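Local structure of KauB (Pseudomonas aeruginosa PAO1, 6B4R) at residues D238-T243 with K262-E267; A181-N186 with H482-Y487; S187-P192 with N218-Y223. The protein probably oxidises aminoaldehydes such as 4-guanidinobutyraldehyde to the corresponding acids with NAD(P)+ as electron acceptor, and accepts a broad range of aldehydes. One frame throughout, in Å; residues are numbered along the deposited sequence.

Overall arrangement
The three interactions illustrate how one mixed sheet of an aldehyde dehydrogenase is built from parallel strand pairs and packed against a segment from near the end of the chain. Interactions 1 and 3 are such pairs, their centres about 14 Å apart, and strand 149-164 lies between them, bonded to both 187-191 and 239-243. Along the chain interaction 3 is complete before interaction 1 begins, and both fall between the two segments of interaction 2. Interaction 2 touches both others: Y487 packs on V241, and A181 on V188. The sheet thus carries E267, the predicted active-site residue, on the strand next to 239-243, with 482-487 packed on the same region.

Interaction 1 (D238-T243 with K262-E267); sequences DTLVFT and KRVWLE
T239 pairs with R263, and four more parallel bridges follow up to T243 with E267; the axes of strands 239-243 and 263-267 lie 4.6 Å apart and only 7° from parallel. The bonds pass from one strand to the other in turn: R263 N to D238 O, L240 N to R263 O at 2.9 Å, W265 N to L240 O, F242 N to W265 O and E267 N to F242 O.

On the face of T239, V241 and T243, the CD1 edge of the W265 indole receives T239 CG2 in the ring plane, 3.8 Å from CD1. V241 CG1 meets W265 CB at 4.0 Å, and W265 also packs on an aromatic side chain of a neighbouring subunit. E267, the predicted active-site residue, sets its CB 3.7 Å from T243 OG1, a hydroxyl that is hydrogen-bonded to K177. On the other face, with CG anti to the backbone N (chi1 169°), F242 presents its CB and ring atom CD2 to the CD2 branch of L266, which reaches F242 CB at 3.6 Å. K262 CD rests on L240 CB, while its amino group leaves for A232 O.

These two strands and helix 246-258 form a beta-alpha-beta crossover of the sheet: A249 and L252 of the helix cover L266 and F242, and strand 149-164 continues the sheet beyond 239-243.

Interaction 2 (A181-N186 with H482-Y487); sequences ALATGN and HAFDKY
A181 opens the contact by laying its CB over one face of the Y487 ring, a CH-pi contact 3.8 Å from the ring centroid and 15° off the normal. K486 CB lies on the opposite face, so the phenol ring is held between a helix methyl and the side chain of its own neighbour in sequence. Two residues on, A183 CB approaches F484 CE1 at 3.7 Å.

T184 divides its branches between the two aromatic residues. Its CG2 comes to the edge of the F484 ring, near the ring plane and 3.6 Å from CD1. OG1 stands between the backbone N and the carbonyl carbon (chi1 51°), which turns it back to the carbonyl oxygens of the last helical turn, P180 O and A181 O. The same oxygen abuts Y487 CB.

G185 is the first residue to leave helical backbone angles, in a Schellman motif. Its positive phi would press a side chain into the preceding carbonyl oxygen, and two backbone bonds return to the last turn, G185 N to L182 O and N186 N to A181 O. This reversal delivers N186, whose ND2 gives the hydrogen bond across the contact, to Y487 O at 2.9 Å and 155°, in the carbonyl plane on a lone pair. The other end of the amide is satisfied too, since OD1 accepts from G159 N.

The 482-487 turn thus packs beside the C-terminal end of helix 170-183, just before strand 488-496 begins. Strand 149-164 borders it through V158, bonded to the Y487 backbone, and V161, which touches both N186 and Y487.

Interaction 3 (S187-P192 with N218-Y223); sequences SVILKP and NVLPGY
I189 with N218 and L190 with V219 form the parallel bridges that close a beta-alpha-beta unit, strand 187-191, helix 198-210 and strand 217-219, in the Rossmann-like part of the aldehyde dehydrogenase fold. N218 N gives to V188 O at 2.9 Å, L190 N to N218 O and L220 N to L190 O. Beyond that last bond the second segment leaves the sheet, and a lysine takes over the contact.

K191 is that residue. From CB, which lies 3.8 Å from L220 O, the chain starts with CG anti to the backbone N (chi1 -170°), and CG comes closer to the same oxygen, 3.4 Å away. A bend at chi2 (-90°) then directs the rest, which is nearly extended, along 218-223. CE reaches G222 O, and K191 CE also lies 3.5 Å from Y223 O. At the tip, NZ makes weak hydrogen bonds to G222 O, 3.1 Å away, and to P192 O; E194 is a long, weak ionic partner. NZ is thus held loosely, by one backbone carbonyl from each segment.

Apolar groups line both sides of the pairing. I189 CG2 meets L220 CD1 at 4.1 Å on the side covered by A62 of helix 56-72. P192 CD faces V219 CG1 on the other, where A200 of helix 198-210 touches L190, P192 and V219. N218 OD1 accepts from the backbone N of N25, while ND2 has a weak bond to G215 O. The backbone angles of G222 would jam a CB against the preceding carbonyl oxygen; Y223 follows at the N-cap position of helix 224-233, and the N-H of G222 is taken by a water 3.0 Å from G222 N.

Interaction 1 (D238-T243 with K262-E267)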
ATOM      1  N   ASP A 238      14.138  -2.564 -24.102  1.00 26.15           N
ATOM      2  CA  ASP A 238      13.826  -3.282 -22.869  1.00 25.89           C
ATOM      3  C   ASP A 238      12.351  -3.635 -22.730  1.00 27.64           C
ATOM      4  O   ASP A 238      12.005  -4.676 -22.170  1.00 27.58           O
ATOM      5  CB  ASP A 238      14.274  -2.465 -21.656  1.00 25.06           C
ATOM      6  CG  ASP A 238      15.772  -2.270 -21.609  1.00 30.60           C
ATOM      7  OD1 ASP A 238      16.505  -3.282 -21.658  1.00 40.74           O
ATOM      8  OD2 ASP A 238      16.214  -1.104 -21.533  1.00 30.11           O
ATOM      9  N   THR A 239      11.488  -2.763 -23.239  1.00 25.81           N
ATOM     10  CA  THR A 239      10.052  -2.908 -23.047  1.00 19.11           C
ATOM     11  C   THR A 239       9.281  -2.415 -24.266  1.00 22.49           C
ATOM     12  O   THR A 239       9.580  -1.357 -24.817  1.00 24.91           O
ATOM     13  CB  THR A 239       9.583  -2.133 -21.789  1.00 18.13           C
ATOM     14  OG1 THR A 239      10.194  -2.697 -20.621  1.00 21.35           O
ATOM     15  CG2 THR A 239       8.071  -2.192 -21.636  1.00 14.52           C
ATOM     16  N   LEU A 240       8.290  -3.198 -24.680  1.00 24.69           N
ATOM     17  CA  LEU A 240       7.422  -2.835 -25.791  1.00 22.68           C
ATOM     18  C   LEU A 240       5.980  -2.757 -25.298  1.00 28.45           C
ATOM     19  O   LEU A 240       5.430  -3.747 -24.811  1.00 29.33           O
ATOM     20  CB  LEU A 240       7.551  -3.869 -26.916  1.00 22.26           C
ATOM     21  CG  LEU A 240       6.810  -3.685 -28.247  1.00 21.93           C
ATOM     22  CD1 LEU A 240       5.381  -4.211 -28.191  1.00 31.80           C
ATOM     23  CD2 LEU A 240       6.824  -2.230 -28.679  1.00 31.06           C
ATOM     24  N   VAL A 241       5.372  -1.580 -25.415  1.00 18.72           N
ATOM     25  CA  VAL A 241       3.958  -1.431 -25.088  1.00 21.79           C
ATOM     26  C   VAL A 241       3.160  -1.156 -26.357  1.00 24.44           C
ATOM     27  O   VAL A 241       3.654  -0.514 -27.283  1.00 27.72           O
ATOM     28  CB  VAL A 241       3.715  -0.330 -24.034  1.00 26.29           C
ATOM     29  CG1 VAL A 241       4.448  -0.668 -22.743  1.00 21.02           C
ATOM     30  CG2 VAL A 241       4.150   1.028 -24.562  1.00 26.91           C
ATOM     31  N   PHE A 242       1.929  -1.652 -26.404  1.00 26.78           N
ATOM     32  CA  PHE A 242       1.157  -1.614 -27.640  1.00 32.02           C
ATOM     33  C   PHE A 242      -0.352  -1.602 -27.402  1.00 33.59           C
ATOM     34  O   PHE A 242      -0.858  -2.223 -26.466  1.00 29.84           O
ATOM     35  CB  PHE A 242       1.556  -2.800 -28.527  1.00 29.41           C
ATOM     36  CG  PHE A 242       0.649  -3.030 -29.705  1.00 31.05           C
ATOM     37  CD1 PHE A 242       0.830  -2.328 -30.886  1.00 27.01           C
ATOM     38  CD2 PHE A 242      -0.364  -3.975 -29.642  1.00 26.61           C
ATOM     39  CE1 PHE A 242       0.006  -2.550 -31.975  1.00 26.31           C
ATOM     40  CE2 PHE A 242      -1.194  -4.198 -30.728  1.00 30.18           C
ATOM     41  CZ  PHE A 242      -1.007  -3.486 -31.896  1.00 28.44           C
ATOM     42  N   THR A 243      -1.056  -0.871 -28.259  1.00 31.17           N
ATOM     43  CA  THR A 243      -2.510  -0.888 -28.282  1.00 33.27           C
ATOM     44  C   THR A 243      -2.965  -1.008 -29.731  1.00 32.42           C
ATOM     45  O   THR A 243      -2.591  -0.194 -30.576  1.00 36.48           O
ATOM     46  CB  THR A 243      -3.110   0.383 -27.660  1.00 35.10           C
ATOM     47  OG1 THR A 243      -2.667   0.513 -26.303  1.00 35.69           O
ATOM     48  CG2 THR A 243      -4.630   0.322 -27.692  1.00 27.00           C
ATOM     49  N   LYS A 262      12.178  -9.190 -24.498  1.00 36.70           N
ATOM     50  CA  LYS A 262      11.738  -7.912 -23.946  1.00 34.64           C
ATOM     51  C   LYS A 262      10.348  -8.038 -23.333  1.00 34.73           C
ATOM     52  O   LYS A 262       9.522  -8.821 -23.809  1.00 31.07           O
ATOM     53  CB  LYS A 262      11.729  -6.838 -25.036  1.00 25.72           C
ATOM     54  CG  LYS A 262      10.878  -7.196 -26.252  1.00 23.52           C
ATOM     55  CD  LYS A 262      10.794  -6.038 -27.242  1.00 23.87           C
ATOM     56  CE  LYS A 262      12.166  -5.657 -27.786  1.00 28.87           C
ATOM     57  NZ  LYS A 262      12.767  -6.710 -28.653  1.00 19.71           N
ATOM     58  N   ARG A 263      10.095  -7.275 -22.273  1.00 29.25           N
ATOM     59  CA  ARG A 263       8.769  -7.241 -21.667  1.00 26.94           C
ATOM     60  C   ARG A 263       7.765  -6.719 -22.682  1.00 27.74           C
ATOM     61  O   ARG A 263       8.039  -5.757 -23.399  1.00 26.95           O
ATOM     62  CB  ARG A 263       8.745  -6.364 -20.413  1.00 32.72           C
ATOM     63  CG  ARG A 263       9.472  -6.953 -19.214  1.00 31.95           C
ATOM     64  CD  ARG A 263      10.904  -6.456 -19.131  1.00 36.86           C
ATOM     65  NE  ARG A 263      11.591  -6.989 -17.959  1.00 44.51           N
ATOM     66  CZ  ARG A 263      12.327  -8.094 -17.964  1.00 45.42           C
ATOM     67  NH1 ARG A 263      12.480  -8.786 -19.087  1.00 31.55           N
ATOM     68  NH2 ARG A 263      12.914  -8.506 -16.847  1.00 35.68           N
ATOM     69  N   VAL A 264       6.607  -7.363 -22.748  1.00 23.99           N
ATOM     70  CA  VAL A 264       5.587  -6.987 -23.716  1.00 28.25           C
ATOM     71  C   VAL A 264       4.233  -6.764 -23.052  1.00 27.52           C
ATOM     72  O   VAL A 264       3.646  -7.686 -22.486  1.00 37.16           O
ATOM     73  CB  VAL A 264       5.452  -8.042 -24.830  1.00 29.00           C
ATOM     74  CG1 VAL A 264       4.299  -7.705 -25.740  1.00 32.33           C
ATOM     75  CG2 VAL A 264       6.735  -8.127 -25.632  1.00 28.04           C
ATOM     76  N   TRP A 265       3.748  -5.530 -23.122  1.00 28.18           N
ATOM     77  CA  TRP A 265       2.454  -5.173 -22.562  1.00 25.84           C
ATOM     78  C   TRP A 265       1.527  -4.745 -23.690  1.00 29.49           C
ATOM     79  O   TRP A 265       1.856  -3.852 -24.468  1.00 34.75           O
ATOM     80  CB  TRP A 265       2.611  -4.057 -21.529  1.00 20.67           C
ATOM     81  CG  TRP A 265       3.636  -4.377 -20.482  1.00 25.00           C
ATOM     82  CD1 TRP A 265       4.944  -3.985 -20.467  1.00 24.63           C
ATOM     83  CD2 TRP A 265       3.443  -5.175 -19.307  1.00 28.22           C
ATOM     84  NE1 TRP A 265       5.575  -4.483 -19.352  1.00 24.43           N
ATOM     85  CE2 TRP A 265       4.676  -5.217 -18.623  1.00 24.44           C
ATOM     86  CE3 TRP A 265       2.348  -5.854 -18.765  1.00 23.14           C
ATOM     87  CZ2 TRP A 265       4.843  -5.909 -17.427  1.00 23.94           C
ATOM     88  CZ3 TRP A 265       2.516  -6.542 -17.575  1.00 24.69           C
ATOM     89  CH2 TRP A 265       3.755  -6.564 -16.920  1.00 23.58           C
ATOM     90  N   LEU A 266       0.371  -5.391 -23.781  1.00 31.28           N
ATOM     91  CA  LEU A 266      -0.509  -5.199 -24.923  1.00 31.47           C
ATOM     92  C   LEU A 266      -1.946  -4.891 -24.538  1.00 34.32           C
ATOM     93  O   LEU A 266      -2.442  -5.358 -23.514  1.00 34.62           O
ATOM     94  CB  LEU A 266      -0.514  -6.459 -25.786  1.00 37.07           C
ATOM     95  CG  LEU A 266       0.836  -7.027 -26.215  1.00 35.91           C
ATOM     96  CD1 LEU A 266       0.663  -8.431 -26.765  1.00 42.11           C
ATOM     97  CD2 LEU A 266       1.482  -6.127 -27.245  1.00 26.20           C
ATOM     98  N   GLU A 267      -2.612  -4.112 -25.381  0.54 34.31           N
ATOM     99  CA  GLU A 267      -4.041  -3.862 -25.246  0.54 31.43           C
ATOM    100  C   GLU A 267      -4.709  -4.132 -26.589  0.54 29.47           C
ATOM    101  O   GLU A 267      -4.703  -3.278 -27.475  0.54 33.24           O
ATOM    102  CB  GLU A 267      -4.298  -2.423 -24.792  0.54 31.84           C
ATOM    103  CG  GLU A 267      -3.492  -2.010 -23.567  0.54 33.50           C
ATOM    104  CD  GLU A 267      -4.321  -1.255 -22.544  0.54 31.99           C
ATOM    105  OE1 GLU A 267      -5.372  -0.698 -22.921  0.54 30.48           O
ATOM    106  OE2 GLU A 267      -3.922  -1.226 -21.360  0.54 21.54           O
TER

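Interaction 2 (A181-N186 with H482-Y487)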
ATOM      1  N   ALA A 181       5.652   6.197 -18.427  1.00 23.90           N
ATOM      2  CA  ALA A 181       6.973   5.816 -18.927  1.00 25.27           C
ATOM      3  C   ALA A 181       8.022   6.901 -18.676  1.00 24.95           C
ATOM      4  O   ALA A 181       9.113   6.616 -18.179  1.00 23.48           O
ATOM      5  CB  ALA A 181       6.907   5.461 -20.411  1.00 21.76           C
ATOM      6  N   LEU A 182       7.689   8.141 -19.023  1.00 19.96           N
ATOM      7  CA  LEU A 182       8.602   9.261 -18.798  1.00 26.41           C
ATOM      8  C   LEU A 182       8.687   9.617 -17.315  1.00 28.99           C
ATOM      9  O   LEU A 182       9.732  10.064 -16.841  1.00 27.40           O
ATOM     10  CB  LEU A 182       8.185  10.487 -19.617  1.00 23.87           C
ATOM     11  CG  LEU A 182       8.280  10.371 -21.140  1.00 25.09           C
ATOM     12  CD1 LEU A 182       7.571  11.536 -21.813  1.00 22.42           C
ATOM     13  CD2 LEU A 182       9.732  10.293 -21.591  1.00 20.23           C
ATOM     14  N   ALA A 183       7.592   9.409 -16.588  1.00 24.55           N
ATOM     15  CA  ALA A 183       7.556   9.693 -15.157  1.00 25.08           C
ATOM     16  C   ALA A 183       8.532   8.812 -14.384  1.00 31.39           C
ATOM     17  O   ALA A 183       9.104   9.240 -13.379  1.00 24.29           O
ATOM     18  CB  ALA A 183       6.148   9.518 -14.615  1.00 24.49           C
ATOM     19  N   THR A 184       8.722   7.584 -14.858  1.00 26.37           N
ATOM     20  CA  THR A 184       9.617   6.640 -14.193  1.00 26.41           C
ATOM     21  C   THR A 184      11.083   6.830 -14.596  1.00 24.81           C
ATOM     22  O   THR A 184      11.976   6.197 -14.032  1.00 28.07           O
ATOM     23  CB  THR A 184       9.188   5.178 -14.437  1.00 29.85           C
ATOM     24  OG1 THR A 184       9.005   4.957 -15.840  1.00 31.96           O
ATOM     25  CG2 THR A 184       7.885   4.877 -13.710  1.00 28.89           C
ATOM     26  N   GLY A 185      11.324   7.700 -15.571  1.00 24.82           N
ATOM     27  CA  GLY A 185      12.680   8.046 -15.958  1.00 27.10           C
ATOM     28  C   GLY A 185      13.220   7.301 -17.165  1.00 25.88           C
ATOM     29  O   GLY A 185      14.424   7.310 -17.418  1.00 30.32           O
ATOM     30  N   ASN A 186      12.334   6.657 -17.917  1.00 23.83           N
ATOM     31  CA  ASN A 186      12.748   5.904 -19.096  1.00 26.47           C
ATOM     32  C   ASN A 186      12.919   6.781 -20.331  1.00 32.71           C
ATOM     33  O   ASN A 186      12.377   7.886 -20.406  1.00 27.60           O
ATOM     34  CB  ASN A 186      11.749   4.785 -19.401  1.00 21.62           C
ATOM     35  CG  ASN A 186      11.741   3.708 -18.341  1.00 26.71           C
ATOM     36  OD1 ASN A 186      12.647   2.877 -18.281  1.00 27.88           O
ATOM     37  ND2 ASN A 186      10.715   3.712 -17.500  1.00 23.07           N
ATOM     38  N   HIS A 482      -0.922   1.614 -11.380  1.00 30.90           N
ATOM     39  CA  HIS A 482      -0.568   0.301 -11.909  1.00 23.22           C
ATOM     40  C   HIS A 482       0.175   0.408 -13.239  1.00 26.72           C
ATOM     41  O   HIS A 482       0.955  -0.477 -13.596  1.00 21.11           O
ATOM     42  CB  HIS A 482      -1.815  -0.571 -12.070  1.00 20.18           C
ATOM     43  CG  HIS A 482      -2.423  -1.002 -10.771  1.00 32.21           C
ATOM     44  ND1 HIS A 482      -1.723  -1.718  -9.824  1.00 26.17           N
ATOM     45  CD2 HIS A 482      -3.667  -0.827 -10.266  1.00 32.24           C
ATOM     46  CE1 HIS A 482      -2.505  -1.957  -8.787  1.00 25.88           C
ATOM     47  NE2 HIS A 482      -3.691  -1.426  -9.030  1.00 29.92           N
ATOM     48  N   ALA A 483      -0.070   1.495 -13.967  1.00 22.24           N
ATOM     49  CA  ALA A 483       0.574   1.719 -15.255  1.00 24.07           C
ATOM     50  C   ALA A 483       2.090   1.826 -15.117  1.00 23.45           C
ATOM     51  O   ALA A 483       2.833   1.411 -16.007  1.00 24.19           O
ATOM     52  CB  ALA A 483       0.009   2.966 -15.922  1.00 17.78           C
ATOM     53  N   PHE A 484       2.541   2.369 -13.988  1.00 26.93           N
ATOM     54  CA  PHE A 484       3.967   2.567 -13.729  1.00 30.54           C
ATOM     55  C   PHE A 484       4.748   1.252 -13.681  1.00 27.36           C
ATOM     56  O   PHE A 484       5.938   1.218 -13.995  1.00 22.75           O
ATOM     57  CB  PHE A 484       4.176   3.323 -12.413  1.00 19.41           C
ATOM     58  CG  PHE A 484       3.705   4.752 -12.444  1.00 24.24           C
ATOM     59  CD1 PHE A 484       4.609   5.787 -12.620  1.00 34.14           C
ATOM     60  CD2 PHE A 484       2.366   5.062 -12.281  1.00 32.84           C
ATOM     61  CE1 PHE A 484       4.186   7.101 -12.641  1.00 26.74           C
ATOM     62  CE2 PHE A 484       1.935   6.376 -12.303  1.00 35.78           C
ATOM     63  CZ  PHE A 484       2.849   7.397 -12.483  1.00 26.59           C
ATOM     64  N   ASP A 485       4.072   0.176 -13.283  1.00 22.93           N
ATOM     65  CA  ASP A 485       4.720  -1.121 -13.114  1.00 23.33           C
ATOM     66  C   ASP A 485       5.207  -1.710 -14.436  1.00 25.35           C
ATOM     67  O   ASP A 485       6.087  -2.570 -14.454  1.00 34.63           O
ATOM     68  CB  ASP A 485       3.779  -2.110 -12.422  1.00 38.31           C
ATOM     69  CG  ASP A 485       3.384  -1.664 -11.024  1.00 42.39           C
ATOM     70  OD1 ASP A 485       4.102  -0.826 -10.434  1.00 34.18           O
ATOM     71  OD2 ASP A 485       2.357  -2.160 -10.515  1.00 39.85           O
ATOM     72  N   LYS A 486       4.630  -1.246 -15.540  1.00 23.72           N
ATOM     73  CA  LYS A 486       4.995  -1.741 -16.861  1.00 25.15           C
ATOM     74  C   LYS A 486       6.327  -1.165 -17.330  1.00 27.59           C
ATOM     75  O   LYS A 486       6.897  -1.628 -18.319  1.00 27.40           O
ATOM     76  CB  LYS A 486       3.902  -1.409 -17.877  1.00 20.97           C
ATOM     77  CG  LYS A 486       2.549  -1.997 -17.537  1.00 27.43           C
ATOM     78  CD  LYS A 486       1.550  -1.763 -18.654  1.00 27.22           C
ATOM     79  CE  LYS A 486       1.388  -0.284 -18.955  1.00 34.23           C
ATOM     80  NZ  LYS A 486       0.426  -0.048 -20.066  1.00 35.84           N
ATOM     81  N   TYR A 487       6.818  -0.160 -16.613  1.00 18.24           N
ATOM     82  CA  TYR A 487       8.020   0.553 -17.024  1.00 24.17           C
ATOM     83  C   TYR A 487       9.082   0.544 -15.934  1.00 28.10           C
ATOM     84  O   TYR A 487      10.025   1.333 -15.971  1.00 22.18           O
ATOM     85  CB  TYR A 487       7.674   1.993 -17.403  1.00 22.61           C
ATOM     86  CG  TYR A 487       6.513   2.091 -18.362  1.00 22.34           C
ATOM     87  CD1 TYR A 487       6.683   1.837 -19.716  1.00 21.79           C
ATOM     88  CD2 TYR A 487       5.245   2.426 -17.912  1.00 16.41           C
ATOM     89  CE1 TYR A 487       5.623   1.922 -20.597  1.00 21.82           C
ATOM     90  CE2 TYR A 487       4.177   2.512 -18.784  1.00 22.10           C
ATOM     91  CZ  TYR A 487       4.371   2.259 -20.126  1.00 23.68           C
ATOM     92  OH  TYR A 487       3.311   2.344 -21.000  1.00 20.89           O
TER

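Interaction 3 (S187-P192 with N218-Y223)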
ATOM      1  N   SER A 187      13.680   6.282 -21.297  1.00 23.00           N
ATOM      2  CA  SER A 187      13.719   6.887 -22.617  1.00 24.86           C
ATOM      3  C   SER A 187      12.687   6.175 -23.483  1.00 28.32           C
ATOM      4  O   SER A 187      12.591   4.949 -23.464  1.00 23.44           O
ATOM      5  CB  SER A 187      15.115   6.775 -23.231  1.00 26.16           C
ATOM      6  OG  SER A 187      16.053   7.551 -22.505  1.00 30.76           O
ATOM      7  N   VAL A 188      11.906   6.947 -24.230  1.00 23.95           N
ATOM      8  CA  VAL A 188      10.797   6.391 -24.991  1.00 23.35           C
ATOM      9  C   VAL A 188      10.935   6.652 -26.487  1.00 30.74           C
ATOM     10  O   VAL A 188      11.254   7.765 -26.906  1.00 29.50           O
ATOM     11  CB  VAL A 188       9.448   6.974 -24.512  1.00 22.04           C
ATOM     12  CG1 VAL A 188       8.293   6.375 -25.301  1.00 24.75           C
ATOM     13  CG2 VAL A 188       9.262   6.736 -23.024  1.00 24.03           C
ATOM     14  N   ILE A 189      10.699   5.615 -27.286  1.00 23.14           N
ATOM     15  CA  ILE A 189      10.610   5.761 -28.733  1.00 25.77           C
ATOM     16  C   ILE A 189       9.186   5.466 -29.178  1.00 33.23           C
ATOM     17  O   ILE A 189       8.731   4.322 -29.119  1.00 28.58           O
ATOM     18  CB  ILE A 189      11.555   4.806 -29.467  1.00 28.09           C
ATOM     19  CG1 ILE A 189      13.002   5.048 -29.040  1.00 24.96           C
ATOM     20  CG2 ILE A 189      11.401   4.968 -30.970  1.00 25.43           C
ATOM     21  CD1 ILE A 189      13.979   4.111 -29.693  1.00 25.02           C
ATOM     22  N   LEU A 190       8.485   6.503 -29.621  1.00 28.96           N
ATOM     23  CA  LEU A 190       7.084   6.373 -29.986  1.00 23.43           C
ATOM     24  C   LEU A 190       6.910   6.158 -31.481  1.00 29.61           C
ATOM     25  O   LEU A 190       7.359   6.966 -32.295  1.00 29.17           O
ATOM     26  CB  LEU A 190       6.298   7.609 -29.542  1.00 27.13           C
ATOM     27  CG  LEU A 190       4.793   7.604 -29.819  1.00 23.31           C
ATOM     28  CD1 LEU A 190       4.101   6.546 -28.984  1.00 22.90           C
ATOM     29  CD2 LEU A 190       4.191   8.976 -29.554  1.00 40.39           C
ATOM     30  N   LYS A 191       6.254   5.059 -31.836  1.00 27.90           N
ATOM     31  CA  LYS A 191       5.904   4.794 -33.220  1.00 22.00           C
ATOM     32  C   LYS A 191       4.395   4.918 -33.361  1.00 26.72           C
ATOM     33  O   LYS A 191       3.654   4.019 -32.962  1.00 35.13           O
ATOM     34  CB  LYS A 191       6.381   3.400 -33.644  1.00 25.09           C
ATOM     35  CG  LYS A 191       6.271   3.111 -35.141  1.00 19.64           C
ATOM     36  CD  LYS A 191       4.924   2.501 -35.489  1.00 30.31           C
ATOM     37  CE  LYS A 191       4.698   2.453 -36.983  1.00 33.20           C
ATOM     38  NZ  LYS A 191       3.288   2.092 -37.300  1.00 37.23           N
ATOM     39  N   PRO A 192       3.934   6.043 -33.923  1.00 26.78           N
ATOM     40  CA  PRO A 192       2.503   6.265 -34.141  1.00 25.40           C
ATOM     41  C   PRO A 192       2.002   5.451 -35.328  1.00 26.49           C
ATOM     42  O   PRO A 192       2.802   4.995 -36.141  1.00 25.27           O
ATOM     43  CB  PRO A 192       2.435   7.758 -34.464  1.00 29.42           C
ATOM     44  CG  PRO A 192       3.748   8.050 -35.115  1.00 24.74           C
ATOM     45  CD  PRO A 192       4.750   7.171 -34.404  1.00 25.42           C
ATOM     46  N   ASN A 218      11.552  10.188 -28.444  1.00 26.89           N
ATOM     47  CA  ASN A 218      11.717  10.190 -29.893  1.00 31.45           C
ATOM     48  C   ASN A 218      10.466   9.693 -30.612  1.00 25.08           C
ATOM     49  O   ASN A 218       9.715   8.881 -30.077  1.00 31.85           O
ATOM     50  CB  ASN A 218      12.930   9.343 -30.284  1.00 27.08           C
ATOM     51  CG  ASN A 218      14.190   9.764 -29.551  1.00 32.58           C
ATOM     52  OD1 ASN A 218      14.937  10.625 -30.018  1.00 24.81           O
ATOM     53  ND2 ASN A 218      14.426   9.165 -28.389  1.00 29.44           N
ATOM     54  N   VAL A 219      10.242  10.188 -31.824  1.00 24.45           N
ATOM     55  CA  VAL A 219       9.059   9.812 -32.593  1.00 31.01           C
ATOM     56  C   VAL A 219       9.426   9.352 -34.002  1.00 28.38           C
ATOM     57  O   VAL A 219       9.972  10.122 -34.793  1.00 25.12           O
ATOM     58  CB  VAL A 219       8.040  10.973 -32.676  1.00 25.25           C
ATOM     59  CG1 VAL A 219       6.886  10.613 -33.602  1.00 21.36           C
ATOM     60  CG2 VAL A 219       7.520  11.330 -31.295  1.00 24.14           C
ATOM     61  N   LEU A 220       9.120   8.092 -34.307  1.00 27.87           N
ATOM     62  CA  LEU A 220       9.408   7.514 -35.617  1.00 23.57           C
ATOM     63  C   LEU A 220       8.135   7.127 -36.355  1.00 22.35           C
ATOM     64  O   LEU A 220       7.586   6.051 -36.127  1.00 26.53           O
ATOM     65  CB  LEU A 220      10.297   6.277 -35.481  1.00 22.65           C
ATOM     66  CG  LEU A 220      11.744   6.454 -35.022  1.00 30.20           C
ATOM     67  CD1 LEU A 220      12.424   5.098 -34.961  1.00 21.58           C
ATOM     68  CD2 LEU A 220      12.498   7.398 -35.948  1.00 23.81           C
ATOM     69  N   PRO A 221       7.660   8.002 -37.251  1.00 26.75           N
ATOM     70  CA  PRO A 221       6.484   7.678 -38.064  1.00 24.60           C
ATOM     71  C   PRO A 221       6.832   6.663 -39.152  1.00 34.20           C
ATOM     72  O   PRO A 221       7.993   6.567 -39.555  1.00 29.11           O
ATOM     73  CB  PRO A 221       6.108   9.024 -38.683  1.00 23.00           C
ATOM     74  CG  PRO A 221       7.388   9.785 -38.736  1.00 28.40           C
ATOM     75  CD  PRO A 221       8.181   9.352 -37.533  1.00 30.19           C
ATOM     76  N   GLY A 222       5.837   5.910 -39.612  1.00 31.62           N
ATOM     77  CA  GLY A 222       6.059   4.881 -40.611  1.00 31.17           C
ATOM     78  C   GLY A 222       5.092   3.719 -40.473  1.00 38.07           C
ATOM     79  O   GLY A 222       4.078   3.823 -39.783  1.00 38.28           O
ATOM     80  N   TYR A 223       5.405   2.608 -41.130  1.00 35.46           N
ATOM     81  CA  TYR A 223       4.526   1.445 -41.109  1.00 34.47           C
ATOM     82  C   TYR A 223       4.908   0.474 -39.999  1.00 34.61           C
ATOM     83  O   TYR A 223       6.055   0.442 -39.553  1.00 37.05           O
ATOM     84  CB  TYR A 223       4.530   0.737 -42.465  1.00 37.67           C
ATOM     85  CG  TYR A 223       4.059   1.613 -43.604  1.00 42.12           C
ATOM     86  CD1 TYR A 223       2.707   1.742 -43.897  1.00 43.94           C
ATOM     87  CD2 TYR A 223       4.968   2.316 -44.384  1.00 47.69           C
ATOM     88  CE1 TYR A 223       2.275   2.546 -44.936  1.00 44.75           C
ATOM     89  CE2 TYR A 223       4.544   3.120 -45.423  1.00 47.11           C
ATOM     90  CZ  TYR A 223       3.199   3.232 -45.695  1.00 45.85           C
ATOM     91  OH  TYR A 223       2.774   4.033 -46.729  1.00 59.77           O
TER
HETATM   92  O   HOH W   1       3.310   6.557 -38.087  1.00 28.72           O